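Local coordinates for protein MxaA (Stigmatella aurantiaca, PDB 4W4T) that carries a terminal NADPH-binding reductase domain of the myxalamid PKS-NRPS pathway, the part in this chain, which probably releases the finished carrier-bound chain by reduction, at residues L55-A63 against L75-L86; A275-D283 against V371-C379. All coordinates share one frame; numbering follows the deposited sequence.

Interaction 1 (L55-A63 against L75-L86)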
loop_
_atom_site.group_PDB
_atom_site.type_symbol
_atom_site.label_atom_id
_atom_site.label_comp_id
_atom_site.label_asym_id
_atom_site.label_seq_id
_atom_site.Cartn_x
_atom_site.Cartn_y
_atom_site.Cartn_z
ATOM N N LEU A 55 -22.309 34.387 19.277
ATOM C CA LEU A 55 -21.506 33.205 19.606
ATOM C C LEU A 55 -20.235 33.604 20.330
ATOM O O LEU A 55 -19.426 34.368 19.799
ATOM C CB LEU A 55 -21.125 32.417 18.349
ATOM C CG LEU A 55 -22.168 31.670 17.508
ATOM C CD1 LEU A 55 -21.489 31.021 16.317
ATOM C CD2 LEU A 55 -22.925 30.633 18.320
ATOM N N ARG A 56 -20.048 33.061 21.530
ATOM C CA ARG A 56 -18.890 33.397 22.344
ATOM C C ARG A 56 -17.730 32.434 22.068
ATOM O O ARG A 56 -16.560 32.817 22.104
ATOM C CB ARG A 56 -19.272 33.380 23.832
ATOM C CG ARG A 56 -20.410 34.336 24.218
ATOM C CD ARG A 56 -21.060 33.920 25.536
ATOM N NE ARG A 56 -21.740 32.646 25.364
ATOM C CZ ARG A 56 -22.489 32.050 26.282
ATOM N NH1 ARG A 56 -22.700 32.607 27.474
ATOM N NH2 ARG A 56 -23.050 30.891 25.991
ATOM N N THR A 57 -18.066 31.174 21.793
ATOM C CA THR A 57 -17.066 30.118 21.661
ATOM C C THR A 57 -17.430 29.109 20.590
ATOM O O THR A 57 -18.605 28.832 20.353
ATOM C CB THR A 57 -16.907 29.324 22.960
ATOM O OG1 THR A 57 -18.179 28.763 23.270
ATOM C CG2 THR A 57 -16.450 30.215 24.111
ATOM N N ILE A 58 -16.408 28.542 19.974
ATOM C CA ILE A 58 -16.585 27.573 18.903
ATOM C C ILE A 58 -15.610 26.423 19.065
ATOM O O ILE A 58 -14.424 26.636 19.326
ATOM C CB ILE A 58 -16.381 28.242 17.516
ATOM C CG1 ILE A 58 -17.535 29.208 17.233
ATOM C CG2 ILE A 58 -16.229 27.177 16.440
ATOM C CD1 ILE A 58 -17.380 30.057 15.958
ATOM N N LEU A 59 -16.094 25.193 18.917
ATOM C CA LEU A 59 -15.193 24.057 18.869
ATOM C C LEU A 59 -14.921 23.636 17.424
ATOM O O LEU A 59 -15.851 23.348 16.674
ATOM C CB LEU A 59 -15.757 22.870 19.645
ATOM C CG LEU A 59 -14.895 21.605 19.555
ATOM C CD1 LEU A 59 -13.567 21.767 20.271
ATOM C CD2 LEU A 59 -15.646 20.376 20.078
ATOM N N LEU A 60 -13.649 23.609 17.052
ATOM C CA LEU A 60 -13.247 23.143 15.725
ATOM C C LEU A 60 -12.505 21.823 15.831
ATOM O O LEU A 60 -11.537 21.699 16.570
ATOM C CB LEU A 60 -12.360 24.180 15.023
ATOM C CG LEU A 60 -11.813 23.806 13.634
ATOM C CD1 LEU A 60 -12.951 23.537 12.644
ATOM C CD2 LEU A 60 -10.881 24.912 13.125
ATOM N N THR A 61 -12.957 20.823 15.091
ATOM C CA THR A 61 -12.156 19.626 14.945
ATOM C C THR A 61 -11.453 19.686 13.586
ATOM O O THR A 61 -12.008 20.186 12.593
ATOM C CB THR A 61 -13.002 18.317 15.071
ATOM O OG1 THR A 61 -13.995 18.264 14.046
ATOM C CG2 THR A 61 -13.700 18.249 16.415
ATOM N N GLY A 62 -10.227 19.182 13.551
ATOM C CA GLY A 62 -9.506 19.038 12.307
ATOM C C GLY A 62 -8.589 20.208 12.006
ATOM O O GLY A 62 -8.157 20.364 10.863
ATOM N N ALA A 63 -8.261 21.004 13.025
ATOM C CA ALA A 63 -7.380 22.156 12.837
ATOM C C ALA A 63 -5.976 21.795 12.339
ATOM O O ALA A 63 -5.254 22.672 11.847
ATOM C CB ALA A 63 -7.272 22.959 14.134
ATOM N N LEU A 75 -12.361 31.356 10.400
ATOM C CA LEU A 75 -13.214 31.567 11.570
ATOM C C LEU A 75 -12.707 32.714 12.453
ATOM O O LEU A 75 -13.501 33.461 13.026
ATOM C CB LEU A 75 -13.315 30.272 12.401
ATOM C CG LEU A 75 -14.248 29.192 11.833
ATOM C CD1 LEU A 75 -14.086 27.898 12.621
ATOM C CD2 LEU A 75 -15.699 29.629 11.835
ATOM N N CYS A 76 -11.391 32.848 12.568
ATOM C CA CYS A 76 -10.827 33.971 13.317
ATOM C C CYS A 76 -11.172 35.314 12.656
ATOM O O CYS A 76 -11.460 36.297 13.344
ATOM C CB CYS A 76 -9.317 33.814 13.457
ATOM S SG CYS A 76 -8.835 32.430 14.519
ATOM N N ARG A 77 -11.185 35.345 11.324
ATOM C CA ARG A 77 -11.455 36.593 10.616
ATOM C C ARG A 77 -12.928 36.991 10.657
ATOM O O ARG A 77 -13.252 38.174 10.738
ATOM C CB ARG A 77 -10.983 36.493 9.162
ATOM C CG ARG A 77 -9.474 36.647 9.006
ATOM C CD ARG A 77 -9.056 36.852 7.558
ATOM N NE ARG A 77 -9.084 35.603 6.803
ATOM C CZ ARG A 77 -10.069 35.254 5.982
ATOM N NH1 ARG A 77 -11.108 36.064 5.809
ATOM N NH2 ARG A 77 -10.015 34.093 5.345
ATOM N N ARG A 78 -13.826 36.016 10.598
ATOM C CA ARG A 78 -15.248 36.260 10.471
ATOM C C ARG A 78 -16.083 36.196 11.708
ATOM O O ARG A 78 -17.264 36.455 11.696
ATOM C CB ARG A 78 -15.827 35.311 9.470
ATOM C CG ARG A 78 -14.953 35.165 8.265
ATOM C CD ARG A 78 -15.456 36.000 7.159
ATOM N NE ARG A 78 -16.860 35.782 6.968
ATOM C CZ ARG A 78 -17.413 34.853 6.205
ATOM N NH1 ARG A 78 -16.699 33.973 5.482
ATOM N NH2 ARG A 78 -18.706 34.811 6.178
ATOM N N THR A 79 -15.464 35.801 12.781
ATOM C CA THR A 79 -16.138 35.777 14.069
ATOM C C THR A 79 -15.247 36.444 15.102
ATOM O O THR A 79 -14.052 36.601 14.877
ATOM C CB THR A 79 -16.437 34.346 14.550
ATOM O OG1 THR A 79 -15.244 33.794 15.118
ATOM C CG2 THR A 79 -16.911 33.457 13.403
ATOM N N ASP A 80 -15.811 36.806 16.246
ATOM C CA ASP A 80 -14.971 37.196 17.371
ATOM C C ASP A 80 -15.108 36.173 18.501
ATOM O O ASP A 80 -14.971 36.507 19.676
ATOM C CB ASP A 80 -15.317 38.604 17.860
ATOM C CG ASP A 80 -16.725 38.711 18.408
ATOM O OD1 ASP A 80 -17.560 37.841 18.091
ATOM O OD2 ASP A 80 -17.002 39.673 19.154
ATOM N N ALA A 81 -15.384 34.925 18.133
ATOM C CA ALA A 81 -15.483 33.856 19.122
ATOM C C ALA A 81 -14.099 33.282 19.414
ATOM O O ALA A 81 -13.218 33.326 18.570
ATOM C CB ALA A 81 -16.424 32.762 18.636
ATOM N N ARG A 82 -13.901 32.764 20.620
ATOM C CA ARG A 82 -12.687 32.011 20.897
ATOM C C ARG A 82 -12.839 30.654 20.217
ATOM O O ARG A 82 -13.902 30.048 20.293
ATOM C CB ARG A 82 -12.456 31.873 22.408
ATOM C CG ARG A 82 -12.153 33.223 23.074
ATOM C CD ARG A 82 -11.725 33.097 24.517
ATOM N NE ARG A 82 -12.771 32.497 25.336
ATOM C CZ ARG A 82 -12.668 31.309 25.913
ATOM N NH1 ARG A 82 -11.554 30.599 25.772
ATOM N NH2 ARG A 82 -13.672 30.836 26.639
ATOM N N ILE A 83 -11.802 30.207 19.526
ATOM C CA ILE A 83 -11.886 28.969 18.758
ATOM C C ILE A 83 -11.150 27.850 19.474
ATOM O O ILE A 83 -9.925 27.760 19.413
ATOM C CB ILE A 83 -11.299 29.112 17.323
ATOM C CG1 ILE A 83 -11.758 30.415 16.643
ATOM C CG2 ILE A 83 -11.645 27.871 16.483
ATOM C CD1 ILE A 83 -13.259 30.531 16.431
ATOM N N TYR A 84 -11.911 26.994 20.146
ATOM C CA TYR A 84 -11.360 25.798 20.759
ATOM C C TYR A 84 -11.022 24.785 19.675
ATOM O O TYR A 84 -11.877 24.459 18.859
ATOM C CB TYR A 84 -12.349 25.192 21.755
ATOM C CG TYR A 84 -12.549 26.024 23.004
ATOM C CD1 TYR A 84 -13.281 27.207 22.976
ATOM C CD2 TYR A 84 -12.011 25.615 24.216
ATOM C CE1 TYR A 84 -13.462 27.967 24.133
ATOM C CE2 TYR A 84 -12.187 26.364 25.371
ATOM C CZ TYR A 84 -12.909 27.533 25.325
ATOM O OH TYR A 84 -13.076 28.259 26.488
ATOM N N CYS A 85 -9.790 24.292 19.682
ATOM C CA CYS A 85 -9.329 23.352 18.668
ATOM C C CYS A 85 -8.892 22.012 19.243
ATOM O O CYS A 85 -7.888 21.925 19.929
ATOM C CB CYS A 85 -8.173 23.954 17.876
ATOM S SG CYS A 85 -8.643 25.417 16.953
ATOM N N LEU A 86 -9.633 20.963 18.920
ATOM C CA LEU A 86 -9.294 19.627 19.386
ATOM C C LEU A 86 -7.996 19.169 18.726
ATOM O O LEU A 86 -7.867 19.224 17.504
ATOM C CB LEU A 86 -10.435 18.654 19.077
ATOM C CG LEU A 86 -10.339 17.270 19.716
ATOM C CD1 LEU A 86 -10.651 17.362 21.203
ATOM C CD2 LEU A 86 -11.290 16.322 19.017
HETATM O O HOH W 1 -8.889 20.970 15.844
HETATM O O HOH W 2 -7.911 17.994 15.341
#

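Interaction 2 (A275-D283 against V371-C379)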
loop_
_atom_site.group_PDB
_atom_site.type_symbol
_atom_site.label_atom_id
_atom_site.label_comp_id
_atom_site.label_asym_id
_atom_site.label_seq_id
_atom_site.Cartn_x
_atom_site.Cartn_y
_atom_site.Cartn_z
ATOM N N ALA A 275 -0.289 11.180 -19.610
ATOM C CA ALA A 275 -1.499 11.371 -18.805
ATOM C C ALA A 275 -2.649 10.596 -19.433
ATOM O O ALA A 275 -2.636 10.347 -20.648
ATOM C CB ALA A 275 -1.841 12.854 -18.695
ATOM N N PRO A 276 -3.647 10.212 -18.620
ATOM C CA PRO A 276 -4.750 9.400 -19.135
ATOM C C PRO A 276 -5.873 10.238 -19.713
ATOM O O PRO A 276 -6.190 11.295 -19.163
ATOM C CB PRO A 276 -5.229 8.649 -17.888
ATOM C CG PRO A 276 -4.972 9.607 -16.780
ATOM C CD PRO A 276 -3.707 10.338 -17.146
ATOM N N SER A 277 -6.474 9.782 -20.804
ATOM C CA SER A 277 -7.706 10.399 -21.253
ATOM C C SER A 277 -8.829 9.709 -20.490
ATOM O O SER A 277 -9.092 8.526 -20.681
ATOM C CB SER A 277 -7.893 10.283 -22.770
ATOM O OG SER A 277 -7.805 8.939 -23.202
ATOM N N VAL A 278 -9.441 10.432 -19.565
ATOM C CA VAL A 278 -10.575 9.904 -18.830
ATOM C C VAL A 278 -11.796 10.706 -19.256
ATOM O O VAL A 278 -11.663 11.864 -19.660
ATOM C CB VAL A 278 -10.361 9.979 -17.311
ATOM C CG1 VAL A 278 -9.170 9.121 -16.903
ATOM C CG2 VAL A 278 -10.143 11.416 -16.875
ATOM N N ASP A 279 -12.975 10.100 -19.212
ATOM C CA ASP A 279 -14.158 10.825 -19.673
ATOM C C ASP A 279 -14.927 11.518 -18.541
ATOM O O ASP A 279 -16.006 12.040 -18.769
ATOM C CB ASP A 279 -15.100 9.894 -20.439
ATOM C CG ASP A 279 -15.411 8.618 -19.686
ATOM O OD1 ASP A 279 -15.369 8.624 -18.437
ATOM O OD2 ASP A 279 -15.715 7.603 -20.350
ATOM N N ALA A 280 -14.373 11.532 -17.333
ATOM C CA ALA A 280 -15.051 12.178 -16.210
ATOM C C ALA A 280 -15.164 13.695 -16.377
ATOM O O ALA A 280 -14.345 14.326 -17.050
ATOM C CB ALA A 280 -14.332 11.859 -14.911
ATOM N N LEU A 281 -16.189 14.279 -15.760
ATOM C CA LEU A 281 -16.266 15.729 -15.622
ATOM C C LEU A 281 -15.535 16.107 -14.343
ATOM O O LEU A 281 -16.129 16.087 -13.260
ATOM C CB LEU A 281 -17.714 16.210 -15.562
ATOM C CG LEU A 281 -18.637 15.682 -16.654
ATOM C CD1 LEU A 281 -20.059 16.150 -16.422
ATOM C CD2 LEU A 281 -18.126 16.117 -18.016
ATOM N N LEU A 282 -14.260 16.456 -14.468
ATOM C CA LEU A 282 -13.401 16.625 -13.307
ATOM C C LEU A 282 -13.793 17.821 -12.441
ATOM O O LEU A 282 -13.965 18.942 -12.930
ATOM C CB LEU A 282 -11.949 16.759 -13.750
ATOM C CG LEU A 282 -11.425 15.580 -14.574
ATOM C CD1 LEU A 282 -10.115 15.954 -15.256
ATOM C CD2 LEU A 282 -11.227 14.344 -13.698
ATOM N N ASP A 283 -13.935 17.553 -11.149
ATOM C CA ASP A 283 -14.091 18.585 -10.139
ATOM C C ASP A 283 -12.756 18.989 -9.514
ATOM O O ASP A 283 -11.989 18.138 -9.073
ATOM C CB ASP A 283 -15.012 18.107 -9.025
ATOM C CG ASP A 283 -15.255 19.183 -7.994
ATOM O OD1 ASP A 283 -15.646 20.279 -8.428
ATOM O OD2 ASP A 283 -15.062 18.945 -6.773
ATOM N N VAL A 371 -13.113 1.732 -20.196
ATOM C CA VAL A 371 -12.110 2.415 -21.010
ATOM C C VAL A 371 -11.936 3.890 -20.637
ATOM O O VAL A 371 -10.845 4.446 -20.774
ATOM C CB VAL A 371 -12.451 2.321 -22.526
ATOM C CG1 VAL A 371 -12.535 0.867 -22.958
ATOM C CG2 VAL A 371 -13.754 3.062 -22.853
ATOM N N GLY A 372 -13.008 4.517 -20.165
ATOM C CA GLY A 372 -12.971 5.931 -19.850
ATOM C C GLY A 372 -12.390 6.242 -18.487
ATOM O O GLY A 372 -12.354 7.396 -18.081
ATOM N N GLY A 373 -11.939 5.220 -17.770
ATOM C CA GLY A 373 -11.296 5.438 -16.491
ATOM C C GLY A 373 -12.277 5.393 -15.334
ATOM O O GLY A 373 -13.425 4.992 -15.504
ATOM N N PRO A 374 -11.820 5.802 -14.146
ATOM C CA PRO A 374 -12.585 5.729 -12.898
ATOM C C PRO A 374 -13.924 6.461 -12.950
ATOM O O PRO A 374 -14.005 7.544 -13.522
ATOM C CB PRO A 374 -11.651 6.393 -11.885
ATOM C CG PRO A 374 -10.294 6.182 -12.443
ATOM C CD PRO A 374 -10.464 6.325 -13.920
ATOM N N ARG A 375 -14.953 5.858 -12.361
ATOM C CA ARG A 375 -16.230 6.529 -12.159
ATOM C C ARG A 375 -16.044 7.652 -11.156
ATOM O O ARG A 375 -15.406 7.460 -10.123
ATOM C CB ARG A 375 -17.297 5.564 -11.623
ATOM C CG ARG A 375 -17.396 4.229 -12.349
ATOM C CD ARG A 375 -17.944 3.142 -11.419
ATOM N NE ARG A 375 -18.187 1.895 -12.141
ATOM C CZ ARG A 375 -18.633 0.776 -11.583
ATOM N NH1 ARG A 375 -18.899 0.741 -10.283
ATOM N NH2 ARG A 375 -18.820 -0.306 -12.329
HETATM N N MSE A 376 -16.620 8.811 -11.444
HETATM C CA MSE A 376 -16.610 9.909 -10.480
HETATM C C MSE A 376 -18.022 10.454 -10.293
HETATM O O MSE A 376 -18.927 10.119 -11.058
HETATM C CB MSE A 376 -15.644 10.994 -10.934
HETATM C CG MSE A 376 -14.224 10.462 -11.014
HETATM SE SE MSE A 376 -12.957 11.829 -11.533
HETATM C CE MSE A 376 -11.500 10.671 -12.155
ATOM N N VAL A 377 -18.223 11.258 -9.256
ATOM C CA VAL A 377 -19.547 11.796 -9.001
ATOM C C VAL A 377 -19.674 13.210 -9.557
ATOM O O VAL A 377 -18.727 13.988 -9.540
ATOM C CB VAL A 377 -19.878 11.794 -7.485
ATOM C CG1 VAL A 377 -18.853 12.575 -6.720
ATOM C CG2 VAL A 377 -21.265 12.354 -7.246
ATOM N N VAL A 378 -20.849 13.517 -10.082
ATOM C CA VAL A 378 -21.165 14.858 -10.537
ATOM C C VAL A 378 -22.278 15.395 -9.656
ATOM O O VAL A 378 -23.290 14.725 -9.482
ATOM C CB VAL A 378 -21.595 14.862 -12.013
ATOM C CG1 VAL A 378 -21.838 16.279 -12.501
ATOM C CG2 VAL A 378 -20.548 14.173 -12.846
ATOM N N CYS A 379 -22.074 16.589 -9.099
ATOM C CA CYS A 379 -22.978 17.182 -8.110
ATOM C C CYS A 379 -23.564 18.496 -8.573
ATOM O O CYS A 379 -22.861 19.321 -9.161
ATOM C CB CYS A 379 -22.249 17.435 -6.786
ATOM S SG CYS A 379 -21.777 15.927 -6.002
HETATM O O HOH W 3 -15.814 4.965 -19.348
HETATM O O HOH W 4 -16.839 13.901 -11.638
#

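Interaction 1 (L55-A63 against L75-L86)
Ile58 and Ile83 are paired side by side in two parallel strands, 57-61 and 82-86, whose axes approach to 4.5 Å at an angle of 28°. Backbone hydrogen bonds run from Arg82 N to Arg56 O, Ile58 N to Arg82 O, Tyr84 N to Ile58 O, Leu60 N to Tyr84 O (2.7 Å, almost straight) and Leu86 N to Leu60 O. At the far end a water donates to Leu60 O and Leu86 O and accepts from Ala63 N, tying the start of the next loop to the strand pair.

Apolar packing occupies the face of Ile58, Leu60, Ile83 and Cys85. CD1 of Ile58 lies 3.9 Å from Ala81 CB, and Ile83 sets CG1 beside its backbone N (chi1 -44°), which turns CG2 to Leu60 CB at 4.0 Å. Leu75 CD1, from the intervening helix, rests on Ile58 CG2 and Leu60 CD2. Strand 57-61, helix 66-78 and strand 82-87 make a beta-alpha-beta crossover, the first of the Rossmann fold, with Thr64 to Leu67, which bind NADPH, following the first strand.

On the other face the Tyr84 ring meets Thr57 CG2 at its edge, CE1 being 3.7 Å away. Tyr84 OH accepts from Arg82 NH2 at 2.6 Å and sits 22° out of the guanidinium plane; a weak bond comes from Arg82 NH1. Replacing Tyr84 by an alanine removes OH and the ring, which would probably leave the Arg82 guanidinium without this acceptor and open a gap beside the Thr57 methyl. Thr57 OG1 is hydrogen-bonded to Glu142 O. Leu59 CD1 packs on Tyr84 CB at 3.9 Å.

Interaction 2 (A275-D283 against V371-C379)
Val278 and Gly372 bring their backbones to a CA-CA distance of 4.8 Å, and there Asp279 N donates to Gly372 O (3.0 Å, N-H...O angle 155°), in the carbonyl plane and on a lone pair; from that point the two segments diverge, so that Ala280 and Met376 are 6.4 Å apart between CA atoms.

Val278 and Asp279 cover Gly372. Val278 CA makes a CA-H...O contact with the same carbonyl oxygen, and the carboxylate of Asp279 folds over the glycine, with OD2 3.3 Å from Gly372 CA. The Asp279 CG sits between its own backbone N and carbonyl carbon (chi1 51°), which turns the group back toward Gly372. With Asp279 placed like this, a CB on Gly372 would collide with OD2. A water donates to Asp279 OD2 and accepts weakly from Gly372 N, linking the two.

Further along, the contact becomes apolar. Met376, present as selenomethionine, extends its chain beyond CG (chi2 -178°) and brings SE against two methyls that lie on the same side of it, 3.6 Å from Ala280 CB and 3.7 Å from Leu282 CD2. Its terminal CE also lies near both methyls. Beyond it, Leu281 CD1 touches Val378 CG2 at 4.1 Å, the two side chains meeting at a slant. A second water donates to both Leu281 O and Val377 O, bridging the two segments where no direct backbone bond joins them.

Far from the NADPH-binding residues, this surface contact lays the loop between helices 352-362 and 382-388 along the segment leaving strand 274-277. Val278 and Leu282 also touch Ala318 of helix 318-328, Val278 and Pro374 meet Tyr337 of helix 337-348, and strand 274-277 pairs in parallel with strand 333-336.

Overall arrangement
Interaction 1 closes before interaction 2 opens along the chain, and the two lie on opposite sides of the chain's centre, about 37 Å apart between centres and about 19 Å between nearest atoms. They share no strand or helix. The first belongs to the large parallel sheet of the Rossmann fold, where strand 57-61 lies between strands 82-87 and 145-148 close to NADPH-binding residues. The second gathers chain-distant segments beside the separate two-strand sheet 274-277 and 333-336. Together they illustrate two kinds of assembly in one reductase domain: a local supersecondary unit in the nucleotide-binding core, and a surface contact joining parts 88 residues apart in sequence.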